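Local coordinates for Alr1585 protein (PDB 5C2I) that is a haem-containing peroxidase of the dye-decolorizing (DyP) type, which probably uses hydrogen peroxide to oxidise dyes and related substrates, at residues Glu197-Val202 / Leu259-Lys264. The protein carries 1 engineered substitution. Numbering follows the deposited sequence.
Sequences EHFGFV and LEQNVK. With HEM (protoporphyrin IX containing Fe), chain E.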
loop_
_atom_site.group_PDB
_atom_site.type_symbol
_atom_site.label_atom_id
_atom_site.label_comp_id
_atom_site.label_asym_id
_atom_site.label_seq_id
_atom_site.Cartn_x
_atom_site.Cartn_y
_atom_site.Cartn_z
ATOM N N GLU A 197 2.264 6.840 20.254
ATOM C CA GLU A 197 2.335 8.290 20.461
ATOM C C GLU A 197 3.645 8.742 19.783
ATOM O O GLU A 197 4.452 7.923 19.346
ATOM C CB GLU A 197 2.250 8.617 21.944
ATOM C CG GLU A 197 3.232 7.881 22.831
ATOM C CD GLU A 197 4.672 8.343 22.604
ATOM O OE1 GLU A 197 4.906 9.557 22.496
ATOM O OE2 GLU A 197 5.572 7.496 22.498
ATOM N N HIS A 198 3.842 10.047 19.643
ATOM C CA HIS A 198 4.918 10.596 18.817
ATOM C C HIS A 198 6.339 10.177 19.172
ATOM O O HIS A 198 7.183 10.200 18.316
ATOM C CB HIS A 198 4.826 12.130 18.822
ATOM C CG HIS A 198 3.903 12.666 17.777
ATOM N ND1 HIS A 198 2.667 13.196 18.062
ATOM C CD2 HIS A 198 4.054 12.762 16.437
ATOM C CE1 HIS A 198 2.066 13.555 16.936
ATOM N NE2 HIS A 198 2.905 13.330 15.940
ATOM N N PHE A 199 6.612 9.852 20.436
ATOM C CA PHE A 199 7.942 9.361 20.798
ATOM C C PHE A 199 8.174 7.930 20.347
ATOM O O PHE A 199 9.298 7.430 20.445
ATOM C CB PHE A 199 8.214 9.501 22.316
ATOM C CG PHE A 199 8.187 10.906 22.840
ATOM C CD1 PHE A 199 8.676 11.977 22.112
ATOM C CD2 PHE A 199 7.694 11.159 24.117
ATOM C CE1 PHE A 199 8.699 13.267 22.643
ATOM C CE2 PHE A 199 7.698 12.439 24.666
ATOM C CZ PHE A 199 8.215 13.511 23.920
ATOM N N GLY A 200 7.156 7.293 19.775
ATOM C CA GLY A 200 7.310 5.990 19.122
ATOM C C GLY A 200 6.866 4.811 19.969
ATOM O O GLY A 200 7.004 3.681 19.543
ATOM N N PHE A 201 6.298 5.062 21.139
ATOM C CA PHE A 201 5.854 3.994 22.009
ATOM C C PHE A 201 4.383 3.649 21.796
ATOM O O PHE A 201 3.523 4.521 21.696
ATOM C CB PHE A 201 6.064 4.369 23.483
ATOM C CG PHE A 201 7.520 4.545 23.858
ATOM C CD1 PHE A 201 8.199 5.698 23.485
ATOM C CD2 PHE A 201 8.201 3.557 24.528
ATOM C CE1 PHE A 201 9.530 5.880 23.829
ATOM C CE2 PHE A 201 9.559 3.708 24.846
ATOM C CZ PHE A 201 10.232 4.858 24.489
ATOM N N VAL A 202 4.095 2.370 21.763
ATOM C CA VAL A 202 2.710 1.894 21.704
ATOM C C VAL A 202 1.937 2.495 22.868
ATOM O O VAL A 202 2.459 2.592 23.990
ATOM C CB VAL A 202 2.634 0.371 21.739
ATOM C CG1 VAL A 202 1.185 -0.094 21.714
ATOM C CG2 VAL A 202 3.300 -0.154 20.494
ATOM N N LEU A 259 -0.808 18.514 24.743
ATOM C CA LEU A 259 0.555 18.259 25.247
ATOM C C LEU A 259 1.511 18.143 24.060
ATOM O O LEU A 259 1.546 17.131 23.368
ATOM C CB LEU A 259 0.544 16.985 26.110
ATOM C CG LEU A 259 -0.381 16.969 27.317
ATOM C CD1 LEU A 259 -0.241 15.663 28.118
ATOM C CD2 LEU A 259 -0.124 18.168 28.210
ATOM N N GLU A 260 2.308 19.180 23.877
ATOM C CA GLU A 260 3.287 19.235 22.805
ATOM C C GLU A 260 4.506 18.390 23.129
ATOM O O GLU A 260 5.019 18.445 24.254
ATOM C CB GLU A 260 3.736 20.664 22.579
ATOM C CG GLU A 260 4.692 20.842 21.414
ATOM C CD GLU A 260 5.035 22.279 21.195
ATOM O OE1 GLU A 260 5.791 22.800 22.037
ATOM O OE2 GLU A 260 4.518 22.895 20.243
ATOM N N GLN A 261 4.967 17.619 22.137
ATOM C CA GLN A 261 6.060 16.691 22.336
ATOM C C GLN A 261 7.244 17.032 21.462
ATOM O O GLN A 261 7.126 17.030 20.254
ATOM C CB GLN A 261 5.601 15.252 22.027
ATOM C CG GLN A 261 4.543 14.717 22.955
ATOM C CD GLN A 261 4.017 13.372 22.502
ATOM O OE1 GLN A 261 2.939 13.268 21.912
ATOM N NE2 GLN A 261 4.793 12.321 22.766
ATOM N N ASN A 262 8.382 17.311 22.092
ATOM C CA ASN A 262 9.600 17.632 21.351
ATOM C C ASN A 262 10.328 16.311 21.050
ATOM O O ASN A 262 11.166 15.836 21.823
ATOM C CB ASN A 262 10.462 18.617 22.099
ATOM C CG ASN A 262 11.673 19.051 21.298
ATOM O OD1 ASN A 262 12.067 18.394 20.342
ATOM N ND2 ASN A 262 12.287 20.140 21.704
ATOM N N VAL A 263 9.967 15.718 19.922
ATOM C CA VAL A 263 10.444 14.390 19.552
ATOM C C VAL A 263 11.937 14.403 19.295
ATOM O O VAL A 263 12.665 13.510 19.739
ATOM C CB VAL A 263 9.695 13.880 18.303
ATOM C CG1 VAL A 263 10.223 12.518 17.867
ATOM C CG2 VAL A 263 8.203 13.788 18.577
ATOM N N LYS A 264 12.408 15.423 18.598
ATOM C CA LYS A 264 13.834 15.515 18.265
ATOM C C LYS A 264 14.692 15.528 19.539
ATOM O O LYS A 264 15.675 14.764 19.659
ATOM C CB LYS A 264 14.107 16.769 17.431
ATOM C CG LYS A 264 15.548 16.907 16.952
ATOM C CD LYS A 264 15.711 18.219 16.187
ATOM C CE LYS A 264 17.160 18.622 16.067
ATOM N NZ LYS A 264 17.832 17.678 15.147
HETATM C CHA HEM E . 0.636 4.824 30.002
HETATM C CHB HEM E . 2.829 7.894 26.999
HETATM C CHC HEM E . 0.797 11.607 29.345
HETATM C CHD HEM E . -1.167 8.517 32.471
HETATM C C1A HEM E . 1.430 5.337 28.989
HETATM C C2A HEM E . 2.234 4.559 28.104
HETATM C C3A HEM E . 2.845 5.424 27.265
HETATM C C4A HEM E . 2.403 6.720 27.612
HETATM C CMA HEM E . 3.775 5.104 26.126
HETATM C CAA HEM E . 2.392 3.033 28.081
HETATM C CBA HEM E . 1.392 2.225 27.249
HETATM C CGA HEM E . 0.008 2.457 27.790
HETATM O O1A HEM E . -0.445 1.804 28.775
HETATM O O2A HEM E . -0.690 3.318 27.250
HETATM C C1B HEM E . 2.411 9.171 27.371
HETATM C C2B HEM E . 2.794 10.375 26.684
HETATM C C3B HEM E . 2.207 11.393 27.297
HETATM C C4B HEM E . 1.493 10.805 28.434
HETATM C CMB HEM E . 3.663 10.427 25.478
HETATM C CAB HEM E . 2.182 12.845 26.993
HETATM C CBB HEM E . 2.393 13.359 25.768
HETATM C C1C HEM E . 0.109 11.096 30.458
HETATM C C2C HEM E . -0.464 11.837 31.470
HETATM C C3C HEM E . -1.000 10.951 32.369
HETATM C C4C HEM E . -0.762 9.667 31.866
HETATM C CMC HEM E . -0.564 13.331 31.575
HETATM C CAC HEM E . -1.675 11.204 33.641
HETATM C CBC HEM E . -1.503 12.203 34.471
HETATM C C1D HEM E . -0.901 7.259 31.933
HETATM C C2D HEM E . -1.422 6.049 32.560
HETATM C C3D HEM E . -0.891 5.022 31.912
HETATM C C4D HEM E . -0.075 5.637 30.842
HETATM C CMD HEM E . -2.368 5.942 33.745
HETATM C CAD HEM E . -1.167 3.569 32.174
HETATM C CBD HEM E . -0.269 2.963 33.259
HETATM C CGD HEM E . -0.646 1.534 33.478
HETATM O O1D HEM E . 0.257 0.708 33.368
HETATM O O2D HEM E . -1.835 1.169 33.773
HETATM N NA HEM E . 1.602 6.663 28.728
HETATM N NB HEM E . 1.720 9.492 28.419
HETATM N NC HEM E . 0.015 9.766 30.746
HETATM N ND HEM E . -0.037 6.974 30.956
HETATM FE FE HEM E . 0.839 8.197 29.749
HETATM O O HOH W 1 1.500 11.611 20.316
HETATM O O HOH W 2 -1.052 8.386 28.387
#
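Gln261 NE2 sits over the centre of one face of the Phe199 ring, 3.3 Å above its plane. The amide stands nearly upright on the ring, their planes 86° apart. Val263 N lies at the edge of that ring. Gln261 OE1 lies at the edge of the His198 ring without a direct bond. Gln261 NE2 donates to Glu197 OE1 at 2.8 Å, within its own amide plane and nearly along the C-O axis. Phe199 N also donates to Glu197 OE1, from above the carboxylate plane, at 2.7 Å. Phe201 N donates to Glu197 OE2 at 2.9 Å. Glu197 bends at chi2 (69°), which folds the carboxylate over its own turn to meet both N-H groups. An alanine here would probably leave these N-H groups and Gln261 NE2 without their carboxylate acceptors, and open a gap beside haem methyl CMB. A water joins Gln261 OE1 to His198 N and ND1; His198 NE2 bonds to Glu371 O. The contact lines the haem pocket. It ties the type I beta turn Glu197-Gly200, just after strand 195-196, to the junction of strand 250-261 and helix 263-277, where Phe266 stacks on Phe199 and Ile448 of strand 448-458 packs against Phe199 and Gln261.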